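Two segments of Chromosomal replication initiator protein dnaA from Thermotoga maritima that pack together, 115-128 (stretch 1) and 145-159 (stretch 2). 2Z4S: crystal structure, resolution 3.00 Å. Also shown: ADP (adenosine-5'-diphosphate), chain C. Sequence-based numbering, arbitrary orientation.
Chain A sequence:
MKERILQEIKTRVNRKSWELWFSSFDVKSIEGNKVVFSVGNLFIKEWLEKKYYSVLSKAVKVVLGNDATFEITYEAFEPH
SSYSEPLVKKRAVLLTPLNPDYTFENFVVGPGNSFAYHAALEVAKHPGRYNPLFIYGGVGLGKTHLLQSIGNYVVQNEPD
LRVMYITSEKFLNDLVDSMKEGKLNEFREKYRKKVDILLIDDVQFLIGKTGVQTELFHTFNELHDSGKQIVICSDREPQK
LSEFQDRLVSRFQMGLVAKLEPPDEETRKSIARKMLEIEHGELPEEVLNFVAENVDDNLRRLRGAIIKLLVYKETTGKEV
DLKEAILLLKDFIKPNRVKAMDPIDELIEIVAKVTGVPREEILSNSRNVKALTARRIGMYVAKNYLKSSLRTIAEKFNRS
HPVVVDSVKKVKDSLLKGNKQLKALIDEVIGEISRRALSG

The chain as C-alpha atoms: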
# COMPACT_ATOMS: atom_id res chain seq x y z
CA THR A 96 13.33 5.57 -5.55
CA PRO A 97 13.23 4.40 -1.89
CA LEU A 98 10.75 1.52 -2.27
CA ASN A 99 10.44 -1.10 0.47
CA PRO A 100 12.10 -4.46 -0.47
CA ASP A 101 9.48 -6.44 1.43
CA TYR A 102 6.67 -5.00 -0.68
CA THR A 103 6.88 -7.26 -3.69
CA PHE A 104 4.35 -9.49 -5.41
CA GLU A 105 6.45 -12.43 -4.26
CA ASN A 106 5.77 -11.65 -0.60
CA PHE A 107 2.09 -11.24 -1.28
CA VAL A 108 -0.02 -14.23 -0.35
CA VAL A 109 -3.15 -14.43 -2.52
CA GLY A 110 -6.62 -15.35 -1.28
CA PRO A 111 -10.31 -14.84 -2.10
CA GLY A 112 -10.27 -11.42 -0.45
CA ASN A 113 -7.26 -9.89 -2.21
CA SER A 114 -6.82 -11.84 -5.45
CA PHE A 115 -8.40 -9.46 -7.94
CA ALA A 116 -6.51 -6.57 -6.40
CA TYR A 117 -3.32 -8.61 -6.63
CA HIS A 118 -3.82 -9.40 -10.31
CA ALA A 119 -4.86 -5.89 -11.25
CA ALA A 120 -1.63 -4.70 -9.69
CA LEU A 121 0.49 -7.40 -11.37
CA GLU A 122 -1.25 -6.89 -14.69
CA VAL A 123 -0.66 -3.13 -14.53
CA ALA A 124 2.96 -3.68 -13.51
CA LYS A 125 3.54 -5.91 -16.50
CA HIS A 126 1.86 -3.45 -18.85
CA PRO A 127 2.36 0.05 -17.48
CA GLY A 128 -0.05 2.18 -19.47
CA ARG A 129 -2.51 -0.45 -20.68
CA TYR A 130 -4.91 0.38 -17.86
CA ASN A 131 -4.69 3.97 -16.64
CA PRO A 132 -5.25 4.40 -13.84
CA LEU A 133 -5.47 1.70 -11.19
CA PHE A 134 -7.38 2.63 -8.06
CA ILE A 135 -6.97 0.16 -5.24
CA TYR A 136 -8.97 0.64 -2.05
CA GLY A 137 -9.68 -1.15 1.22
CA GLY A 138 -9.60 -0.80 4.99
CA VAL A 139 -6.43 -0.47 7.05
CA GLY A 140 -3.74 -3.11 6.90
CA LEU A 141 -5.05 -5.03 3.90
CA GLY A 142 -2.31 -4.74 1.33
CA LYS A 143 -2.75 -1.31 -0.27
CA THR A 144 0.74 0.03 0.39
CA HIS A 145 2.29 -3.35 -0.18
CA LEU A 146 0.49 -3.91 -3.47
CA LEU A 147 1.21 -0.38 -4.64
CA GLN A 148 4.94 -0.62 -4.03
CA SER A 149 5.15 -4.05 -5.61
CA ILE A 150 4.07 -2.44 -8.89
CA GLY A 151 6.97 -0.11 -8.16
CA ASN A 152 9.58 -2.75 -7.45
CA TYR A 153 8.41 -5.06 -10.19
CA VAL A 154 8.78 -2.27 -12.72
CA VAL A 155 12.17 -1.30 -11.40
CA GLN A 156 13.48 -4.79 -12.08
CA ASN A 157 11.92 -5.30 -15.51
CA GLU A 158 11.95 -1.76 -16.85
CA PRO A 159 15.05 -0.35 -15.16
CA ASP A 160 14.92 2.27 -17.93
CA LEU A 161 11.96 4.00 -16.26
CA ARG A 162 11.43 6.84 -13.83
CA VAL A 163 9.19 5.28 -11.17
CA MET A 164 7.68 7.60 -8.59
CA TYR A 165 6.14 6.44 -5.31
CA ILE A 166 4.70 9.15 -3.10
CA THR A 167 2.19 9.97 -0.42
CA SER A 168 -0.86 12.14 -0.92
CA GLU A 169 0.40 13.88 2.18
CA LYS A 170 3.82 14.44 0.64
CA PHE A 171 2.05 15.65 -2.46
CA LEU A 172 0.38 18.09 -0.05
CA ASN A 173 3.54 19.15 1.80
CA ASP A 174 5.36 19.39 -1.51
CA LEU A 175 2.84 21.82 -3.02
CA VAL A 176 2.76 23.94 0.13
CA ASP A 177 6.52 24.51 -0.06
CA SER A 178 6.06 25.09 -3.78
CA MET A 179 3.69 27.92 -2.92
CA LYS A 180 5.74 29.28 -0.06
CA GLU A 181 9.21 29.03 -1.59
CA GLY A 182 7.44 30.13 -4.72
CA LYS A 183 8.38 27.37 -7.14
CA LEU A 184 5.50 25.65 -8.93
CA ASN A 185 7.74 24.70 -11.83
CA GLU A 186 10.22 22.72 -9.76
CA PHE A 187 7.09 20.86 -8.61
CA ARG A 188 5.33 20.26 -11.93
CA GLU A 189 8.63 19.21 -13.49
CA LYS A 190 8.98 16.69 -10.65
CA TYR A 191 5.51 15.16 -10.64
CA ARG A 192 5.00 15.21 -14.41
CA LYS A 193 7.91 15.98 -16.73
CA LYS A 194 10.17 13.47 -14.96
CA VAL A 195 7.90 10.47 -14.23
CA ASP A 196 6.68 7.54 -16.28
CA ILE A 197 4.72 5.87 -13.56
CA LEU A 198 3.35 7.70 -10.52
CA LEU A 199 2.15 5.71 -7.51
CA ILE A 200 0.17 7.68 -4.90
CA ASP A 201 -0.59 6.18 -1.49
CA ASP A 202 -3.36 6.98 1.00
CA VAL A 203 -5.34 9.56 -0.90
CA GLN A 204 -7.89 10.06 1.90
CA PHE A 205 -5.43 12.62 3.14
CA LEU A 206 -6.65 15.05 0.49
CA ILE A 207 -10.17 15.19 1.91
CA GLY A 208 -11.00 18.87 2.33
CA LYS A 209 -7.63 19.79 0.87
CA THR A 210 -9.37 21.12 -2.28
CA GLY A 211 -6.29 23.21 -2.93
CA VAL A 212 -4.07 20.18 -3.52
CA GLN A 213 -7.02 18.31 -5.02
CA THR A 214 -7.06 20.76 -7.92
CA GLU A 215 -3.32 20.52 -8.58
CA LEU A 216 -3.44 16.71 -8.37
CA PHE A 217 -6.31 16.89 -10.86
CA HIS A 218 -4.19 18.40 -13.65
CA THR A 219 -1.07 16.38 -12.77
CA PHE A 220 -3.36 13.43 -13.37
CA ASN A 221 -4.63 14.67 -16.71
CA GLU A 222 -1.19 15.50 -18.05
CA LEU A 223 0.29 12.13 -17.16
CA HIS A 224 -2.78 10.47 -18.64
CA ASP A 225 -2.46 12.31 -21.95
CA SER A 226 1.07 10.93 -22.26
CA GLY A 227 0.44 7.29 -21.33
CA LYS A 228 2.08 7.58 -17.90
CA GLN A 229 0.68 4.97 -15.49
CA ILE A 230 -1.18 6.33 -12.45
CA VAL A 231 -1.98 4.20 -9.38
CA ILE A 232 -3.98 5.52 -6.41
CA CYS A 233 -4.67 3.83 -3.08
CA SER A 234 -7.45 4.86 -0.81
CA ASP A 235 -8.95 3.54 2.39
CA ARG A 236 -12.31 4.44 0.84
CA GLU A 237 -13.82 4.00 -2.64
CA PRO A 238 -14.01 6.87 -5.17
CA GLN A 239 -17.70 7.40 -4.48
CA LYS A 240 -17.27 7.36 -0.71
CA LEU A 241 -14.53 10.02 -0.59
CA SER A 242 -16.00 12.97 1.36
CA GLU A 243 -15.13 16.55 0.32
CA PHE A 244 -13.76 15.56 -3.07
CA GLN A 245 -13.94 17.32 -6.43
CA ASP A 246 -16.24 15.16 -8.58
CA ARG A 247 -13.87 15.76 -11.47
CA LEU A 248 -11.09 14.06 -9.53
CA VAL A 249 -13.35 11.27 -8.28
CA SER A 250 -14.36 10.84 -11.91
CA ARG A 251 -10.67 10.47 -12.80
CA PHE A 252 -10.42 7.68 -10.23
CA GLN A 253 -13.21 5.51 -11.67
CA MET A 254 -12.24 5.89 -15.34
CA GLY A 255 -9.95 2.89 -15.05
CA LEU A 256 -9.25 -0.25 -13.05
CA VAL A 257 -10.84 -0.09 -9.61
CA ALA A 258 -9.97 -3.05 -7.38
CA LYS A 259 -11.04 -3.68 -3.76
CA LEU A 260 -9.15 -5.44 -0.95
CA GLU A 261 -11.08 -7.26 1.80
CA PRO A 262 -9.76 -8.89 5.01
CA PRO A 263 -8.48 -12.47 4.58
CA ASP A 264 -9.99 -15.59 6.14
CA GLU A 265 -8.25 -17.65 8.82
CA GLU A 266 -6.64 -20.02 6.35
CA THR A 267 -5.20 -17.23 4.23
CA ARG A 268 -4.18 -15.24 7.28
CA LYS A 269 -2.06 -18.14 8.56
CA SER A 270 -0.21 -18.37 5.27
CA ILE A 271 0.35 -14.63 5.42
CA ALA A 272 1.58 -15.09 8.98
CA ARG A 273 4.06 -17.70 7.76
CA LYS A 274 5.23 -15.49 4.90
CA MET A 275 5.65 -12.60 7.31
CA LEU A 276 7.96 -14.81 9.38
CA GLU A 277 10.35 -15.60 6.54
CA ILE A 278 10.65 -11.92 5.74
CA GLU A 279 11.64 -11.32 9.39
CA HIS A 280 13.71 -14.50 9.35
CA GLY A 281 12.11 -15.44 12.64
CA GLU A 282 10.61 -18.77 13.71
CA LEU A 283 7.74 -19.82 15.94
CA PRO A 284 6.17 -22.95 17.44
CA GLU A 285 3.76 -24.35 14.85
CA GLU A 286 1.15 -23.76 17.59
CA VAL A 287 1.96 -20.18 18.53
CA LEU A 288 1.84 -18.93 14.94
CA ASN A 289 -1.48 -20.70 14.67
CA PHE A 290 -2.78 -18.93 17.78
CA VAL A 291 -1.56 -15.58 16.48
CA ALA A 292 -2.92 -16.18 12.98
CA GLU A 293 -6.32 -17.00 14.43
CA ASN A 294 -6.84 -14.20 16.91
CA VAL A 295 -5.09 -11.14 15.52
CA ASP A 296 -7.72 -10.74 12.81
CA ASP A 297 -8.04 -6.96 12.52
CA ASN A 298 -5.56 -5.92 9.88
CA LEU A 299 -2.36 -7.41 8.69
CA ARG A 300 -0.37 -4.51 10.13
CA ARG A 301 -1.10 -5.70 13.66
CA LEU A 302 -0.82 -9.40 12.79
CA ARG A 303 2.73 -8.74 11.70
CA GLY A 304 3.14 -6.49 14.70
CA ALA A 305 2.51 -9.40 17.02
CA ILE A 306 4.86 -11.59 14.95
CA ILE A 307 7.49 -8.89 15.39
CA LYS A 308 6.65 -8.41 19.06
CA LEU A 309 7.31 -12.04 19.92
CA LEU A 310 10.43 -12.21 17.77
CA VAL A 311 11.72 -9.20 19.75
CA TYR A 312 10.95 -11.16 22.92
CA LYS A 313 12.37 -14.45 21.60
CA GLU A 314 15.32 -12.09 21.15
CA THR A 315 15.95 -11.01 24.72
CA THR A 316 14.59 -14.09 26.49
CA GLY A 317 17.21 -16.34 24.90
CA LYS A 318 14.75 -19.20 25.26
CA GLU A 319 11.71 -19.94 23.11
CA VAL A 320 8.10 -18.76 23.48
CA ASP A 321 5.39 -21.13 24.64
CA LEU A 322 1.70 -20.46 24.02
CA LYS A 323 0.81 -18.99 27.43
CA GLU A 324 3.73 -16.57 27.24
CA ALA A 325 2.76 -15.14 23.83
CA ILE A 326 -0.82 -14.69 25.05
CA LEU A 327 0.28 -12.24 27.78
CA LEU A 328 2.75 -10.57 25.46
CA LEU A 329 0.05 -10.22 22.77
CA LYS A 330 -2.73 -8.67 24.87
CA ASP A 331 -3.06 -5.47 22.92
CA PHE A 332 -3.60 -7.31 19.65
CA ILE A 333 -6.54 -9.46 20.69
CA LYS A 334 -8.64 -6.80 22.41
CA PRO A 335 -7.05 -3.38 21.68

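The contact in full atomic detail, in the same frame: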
# COMPACT_ATOMS: atom_id res chain seq x y z
N PHE A 115 -8.20 -10.38 -6.84
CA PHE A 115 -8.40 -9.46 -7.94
C PHE A 115 -7.49 -8.27 -7.84
O PHE A 115 -6.88 -7.86 -8.83
CB PHE A 115 -9.85 -8.99 -8.04
CG PHE A 115 -10.09 -8.12 -9.23
CD1 PHE A 115 -9.65 -8.53 -10.48
CD2 PHE A 115 -10.70 -6.88 -9.10
CE1 PHE A 115 -9.81 -7.71 -11.59
CE2 PHE A 115 -10.87 -6.05 -10.21
CZ PHE A 115 -10.42 -6.47 -11.45
N ALA A 116 -7.38 -7.71 -6.63
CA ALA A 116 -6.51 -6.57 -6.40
C ALA A 116 -5.10 -6.95 -6.84
O ALA A 116 -4.45 -6.26 -7.63
CB ALA A 116 -6.53 -6.20 -4.95
N TYR A 117 -4.64 -8.09 -6.32
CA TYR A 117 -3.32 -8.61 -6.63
C TYR A 117 -3.05 -8.70 -8.14
O TYR A 117 -1.99 -8.27 -8.62
CB TYR A 117 -3.16 -10.00 -6.00
CG TYR A 117 -1.89 -10.71 -6.39
CD1 TYR A 117 -0.69 -10.43 -5.74
CD2 TYR A 117 -1.88 -11.62 -7.44
CE1 TYR A 117 0.49 -11.05 -6.12
CE2 TYR A 117 -0.71 -12.24 -7.83
CZ TYR A 117 0.47 -11.95 -7.18
OH TYR A 117 1.64 -12.57 -7.58
N HIS A 118 -4.00 -9.25 -8.88
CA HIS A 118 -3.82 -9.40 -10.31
C HIS A 118 -3.87 -8.08 -11.06
O HIS A 118 -3.10 -7.88 -12.01
CB HIS A 118 -4.86 -10.36 -10.87
CG HIS A 118 -4.66 -11.78 -10.42
ND1 HIS A 118 -3.67 -12.59 -10.94
CD2 HIS A 118 -5.30 -12.51 -9.48
CE1 HIS A 118 -3.71 -13.76 -10.33
NE2 HIS A 118 -4.68 -13.74 -9.44
N ALA A 119 -4.76 -7.19 -10.63
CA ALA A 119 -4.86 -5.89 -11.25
C ALA A 119 -3.48 -5.26 -11.17
O ALA A 119 -2.91 -4.82 -12.17
CB ALA A 119 -5.86 -5.04 -10.51
N ALA A 120 -2.95 -5.25 -9.95
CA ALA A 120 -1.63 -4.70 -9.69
C ALA A 120 -0.54 -5.33 -10.56
O ALA A 120 0.26 -4.62 -11.18
CB ALA A 120 -1.31 -4.88 -8.21
N LEU A 121 -0.51 -6.66 -10.60
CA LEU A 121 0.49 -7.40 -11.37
C LEU A 121 0.31 -7.14 -12.86
O LEU A 121 1.28 -6.94 -13.58
CB LEU A 121 0.39 -8.91 -11.08
CG LEU A 121 1.52 -9.87 -11.52
CD1 LEU A 121 1.27 -10.36 -12.92
CD2 LEU A 121 2.87 -9.19 -11.42
N GLU A 122 -0.95 -7.14 -13.29
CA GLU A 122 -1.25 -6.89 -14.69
C GLU A 122 -0.75 -5.50 -15.09
O GLU A 122 -0.05 -5.34 -16.10
CB GLU A 122 -2.77 -7.00 -14.91
CG GLU A 122 -3.18 -6.94 -16.38
CD GLU A 122 -2.63 -8.08 -17.21
OE1 GLU A 122 -1.45 -8.45 -17.05
OE2 GLU A 122 -3.38 -8.60 -18.05
N VAL A 123 -1.09 -4.51 -14.27
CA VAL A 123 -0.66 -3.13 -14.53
C VAL A 123 0.86 -2.99 -14.50
O VAL A 123 1.43 -2.22 -15.27
CB VAL A 123 -1.27 -2.15 -13.50
CG1 VAL A 123 -0.53 -0.84 -13.53
CG2 VAL A 123 -2.73 -1.92 -13.81
N ALA A 124 1.51 -3.74 -13.62
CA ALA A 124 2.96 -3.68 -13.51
C ALA A 124 3.66 -4.30 -14.70
O ALA A 124 4.78 -3.95 -15.03
CB ALA A 124 3.41 -4.37 -12.24
N LYS A 125 2.98 -5.24 -15.34
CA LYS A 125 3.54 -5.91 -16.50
C LYS A 125 3.28 -5.09 -17.76
O LYS A 125 4.04 -5.16 -18.73
CB LYS A 125 2.94 -7.32 -16.63
CG LYS A 125 3.47 -8.29 -15.59
CD LYS A 125 3.05 -9.73 -15.85
CE LYS A 125 3.76 -10.68 -14.87
NZ LYS A 125 3.36 -12.11 -15.01
N HIS A 126 2.22 -4.31 -17.72
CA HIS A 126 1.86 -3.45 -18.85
C HIS A 126 1.59 -2.03 -18.38
O HIS A 126 0.45 -1.56 -18.41
CB HIS A 126 0.62 -4.00 -19.55
CG HIS A 126 0.81 -5.36 -20.15
ND1 HIS A 126 1.74 -5.61 -21.13
CD2 HIS A 126 0.18 -6.53 -19.91
CE1 HIS A 126 1.67 -6.89 -21.47
NE2 HIS A 126 0.73 -7.47 -20.74
N PRO A 127 2.63 -1.32 -17.92
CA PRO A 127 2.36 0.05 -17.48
C PRO A 127 1.78 0.87 -18.63
O PRO A 127 2.39 1.01 -19.69
CB PRO A 127 3.74 0.53 -17.01
CG PRO A 127 4.69 -0.27 -17.82
CD PRO A 127 4.06 -1.64 -17.83
N GLY A 128 0.58 1.39 -18.43
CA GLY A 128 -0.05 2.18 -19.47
C GLY A 128 -1.30 1.57 -20.05
O GLY A 128 -2.22 2.29 -20.42
N HIS A 145 1.50 -2.24 0.28
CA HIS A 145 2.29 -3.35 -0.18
C HIS A 145 2.07 -3.65 -1.66
O HIS A 145 3.02 -3.87 -2.40
CB HIS A 145 1.97 -4.57 0.68
CG HIS A 145 2.80 -5.77 0.37
ND1 HIS A 145 2.97 -6.80 1.26
CD2 HIS A 145 3.47 -6.12 -0.76
CE1 HIS A 145 3.72 -7.73 0.71
NE2 HIS A 145 4.03 -7.35 -0.52
N LEU A 146 0.81 -3.64 -2.08
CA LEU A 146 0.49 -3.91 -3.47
C LEU A 146 1.03 -2.78 -4.34
O LEU A 146 1.68 -3.01 -5.36
CB LEU A 146 -1.03 -4.03 -3.62
CG LEU A 146 -1.66 -5.21 -4.37
CD1 LEU A 146 -0.76 -6.42 -4.33
CD2 LEU A 146 -3.04 -5.51 -3.74
N LEU A 147 0.77 -1.56 -3.92
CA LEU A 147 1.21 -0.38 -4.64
C LEU A 147 2.71 -0.34 -4.88
O LEU A 147 3.17 -0.04 -5.98
CB LEU A 147 0.74 0.87 -3.89
CG LEU A 147 1.13 2.25 -4.42
CD1 LEU A 147 0.68 2.42 -5.86
CD2 LEU A 147 0.50 3.29 -3.54
N GLN A 148 3.50 -0.65 -3.86
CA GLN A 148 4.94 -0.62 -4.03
C GLN A 148 5.46 -1.81 -4.82
O GLN A 148 6.53 -1.75 -5.42
CB GLN A 148 5.65 -0.51 -2.67
CG GLN A 148 5.47 0.87 -2.05
CD GLN A 148 6.53 1.22 -1.02
OE1 GLN A 148 7.72 1.15 -1.30
NE2 GLN A 148 6.09 1.60 0.16
N SER A 149 4.71 -2.90 -4.84
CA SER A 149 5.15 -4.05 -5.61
C SER A 149 5.19 -3.59 -7.06
O SER A 149 6.20 -3.76 -7.74
CB SER A 149 4.18 -5.21 -5.43
OG SER A 149 4.12 -5.55 -4.06
N ILE A 150 4.11 -2.97 -7.53
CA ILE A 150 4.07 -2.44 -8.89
C ILE A 150 5.38 -1.67 -9.10
O ILE A 150 6.03 -1.78 -10.13
CB ILE A 150 2.89 -1.45 -9.10
CG1 ILE A 150 1.56 -2.16 -8.88
CG2 ILE A 150 2.96 -0.82 -10.49
CD1 ILE A 150 0.35 -1.27 -9.10
N GLY A 151 5.75 -0.90 -8.08
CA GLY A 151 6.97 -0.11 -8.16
C GLY A 151 8.16 -1.01 -8.38
O GLY A 151 8.80 -0.97 -9.43
N ASN A 152 8.44 -1.84 -7.38
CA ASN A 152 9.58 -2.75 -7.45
C ASN A 152 9.61 -3.63 -8.68
O ASN A 152 10.66 -3.81 -9.30
CB ASN A 152 9.63 -3.62 -6.20
CG ASN A 152 10.31 -2.92 -5.06
OD1 ASN A 152 11.43 -2.41 -5.21
ND2 ASN A 152 9.65 -2.89 -3.90
N TYR A 153 8.47 -4.20 -9.04
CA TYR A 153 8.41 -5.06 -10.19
C TYR A 153 8.85 -4.30 -11.42
O TYR A 153 9.56 -4.85 -12.25
CB TYR A 153 7.00 -5.57 -10.42
CG TYR A 153 6.88 -6.51 -11.58
CD1 TYR A 153 7.26 -7.84 -11.46
CD2 TYR A 153 6.37 -6.09 -12.81
CE1 TYR A 153 7.13 -8.73 -12.51
CE2 TYR A 153 6.24 -6.97 -13.88
CZ TYR A 153 6.62 -8.29 -13.72
OH TYR A 153 6.49 -9.18 -14.75
N VAL A 154 8.42 -3.05 -11.54
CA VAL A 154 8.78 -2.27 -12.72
C VAL A 154 10.21 -1.84 -12.71
O VAL A 154 10.79 -1.62 -13.76
CB VAL A 154 7.89 -1.01 -12.89
CG1 VAL A 154 8.40 -0.18 -14.07
CG2 VAL A 154 6.44 -1.42 -13.16
N VAL A 155 10.78 -1.71 -11.52
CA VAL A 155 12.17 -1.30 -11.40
C VAL A 155 13.09 -2.42 -11.89
O VAL A 155 14.15 -2.16 -12.47
CB VAL A 155 12.54 -0.95 -9.95
CG1 VAL A 155 14.01 -0.66 -9.85
CG2 VAL A 155 11.72 0.24 -9.48
N GLN A 156 12.68 -3.66 -11.66
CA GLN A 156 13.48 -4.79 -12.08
C GLN A 156 13.30 -5.19 -13.54
O GLN A 156 14.21 -5.74 -14.15
CB GLN A 156 13.19 -5.99 -11.18
CG GLN A 156 14.15 -7.15 -11.38
CD GLN A 156 13.84 -8.34 -10.49
OE1 GLN A 156 13.95 -8.25 -9.26
NE2 GLN A 156 13.44 -9.46 -11.10
N ASN A 157 12.14 -4.91 -14.13
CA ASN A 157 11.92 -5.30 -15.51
C ASN A 157 12.01 -4.15 -16.49
O ASN A 157 12.21 -4.36 -17.69
CB ASN A 157 10.56 -5.98 -15.65
CG ASN A 157 10.40 -7.14 -14.69
OD1 ASN A 157 9.39 -7.85 -14.71
ND2 ASN A 157 11.40 -7.34 -13.83
N GLU A 158 11.87 -2.93 -16.00
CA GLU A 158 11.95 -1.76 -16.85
C GLU A 158 12.91 -0.78 -16.21
O GLU A 158 12.60 0.40 -16.07
CB GLU A 158 10.57 -1.11 -16.96
CG GLU A 158 9.50 -2.04 -17.49
CD GLU A 158 9.17 -1.75 -18.93
OE1 GLU A 158 10.12 -1.56 -19.72
OE2 GLU A 158 7.96 -1.71 -19.26
N PRO A 159 14.09 -1.25 -15.80
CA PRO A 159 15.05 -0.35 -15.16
C PRO A 159 15.16 1.00 -15.87
O PRO A 159 15.49 2.01 -15.26
CB PRO A 159 16.35 -1.15 -15.19
CG PRO A 159 16.17 -2.02 -16.39
CD PRO A 159 14.76 -2.49 -16.22
PB ADP C . -2.48 -0.88 4.27
O1B ADP C . -2.79 -1.30 2.90
O2B ADP C . -3.83 -0.53 5.02
O3B ADP C . -1.50 0.40 4.26
PA ADP C . -0.41 -2.54 4.43
O1A ADP C . -0.58 -2.99 3.04
O2A ADP C . 0.65 -1.33 4.45
O3A ADP C . -1.80 -2.06 5.10
O5' ADP C . 0.11 -3.71 5.38
C5' ADP C . 1.31 -4.13 4.80
C4' ADP C . 1.96 -5.22 5.60
O4' ADP C . 1.08 -6.34 5.75
C3' ADP C . 3.21 -5.61 4.83
O3' ADP C . 4.39 -5.40 5.60
C2' ADP C . 3.01 -7.06 4.43
O2' ADP C . 4.09 -7.88 4.91
C1' ADP C . 1.64 -7.47 5.04
N9 ADP C . 0.69 -7.96 4.03
C8 ADP C . -0.43 -7.34 3.58
N7 ADP C . -1.04 -8.08 2.70
C5 ADP C . -0.35 -9.22 2.54
C6 ADP C . -0.50 -10.39 1.75
N6 ADP C . -1.59 -10.52 0.91
N1 ADP C . 0.42 -11.37 1.85
C2 ADP C . 1.47 -11.26 2.66
N3 ADP C . 1.65 -10.18 3.42
C4 ADP C . 0.78 -9.15 3.39

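The two stretches pack as a pair of helices, 115-125 and 145-157, running in nearly the same direction at an angle of 26°, with their axes 9.0 Å apart at the closest approach. No hydrogen bond crosses between them; the contact rests mainly on apolar side chains and buries 544 Å² in all.

At the start of stretch 2, His145 is out of reach of the first helix and turns its ring edge to the nucleotide, with its ND1 3.2 Å from C2' of ADP. Leu146 opens the contact proper. Its side chain points toward the first helix and lies among three residues there: CD2 is 3.8 Å from Ala116 CB, CG is 3.9 Å from Ala120 CB, and CD1 is 4.3 Å from Tyr117 CD1, meeting that ring obliquely. Both of its chi angles fall between the usual wells.

Leu147 points away and Gln148 is out of reach. Ser149 has its CA-to-CB bond directed toward the first helix, but its hydroxyl turns back on its own helix, where OG donates a hydrogen bond of 2.6 Å to His145 O.

One turn beyond Leu146, Ile150 leaves its backbone sideways, yet the end of its side chain comes nearer to the first helix. CG1 lies 3.6 Å from Ala120 O and 4.0 Å from Ala120 CB, while CG2 is 4.0 Å from Ala124 CB. The backbones come closest here, with Ala124 CA and Ile150 CA 4.9 Å apart. The small side chain of Ala124 fits this narrow spacing, its CB resting 3.9 Å from Ile150 CA.

Tyr153 loses more area to the other stretch than any other residue. With chi1 in t, its ring extends across the first helix: CD2 packs 3.5 Å from Ala124 CB, and Ala124 O sits at the ring edge, also 3.5 Å from CD2. Leu121 CD2 lies over one face, 4.4 Å from Tyr153 CE1; the CA-to-CB bond of Leu121 points away, but the end of the side chain comes back. Farther out, the extended aliphatic chain of Lys125 brings its CE within 3.1 Å of Tyr153 OH.

Val154 adds a flanking contact, its CG2 3.6 Å from Ala124 O and 4.3 Å from Ala124 CB, so Ala124 touches Ile150, Tyr153 and Val154 alike. Beyond the helix, Glu158 makes the last contact, with OE2 3.9 Å from Pro127 CG, where stretch 1 has also left its helix. Pro159 is out of reach.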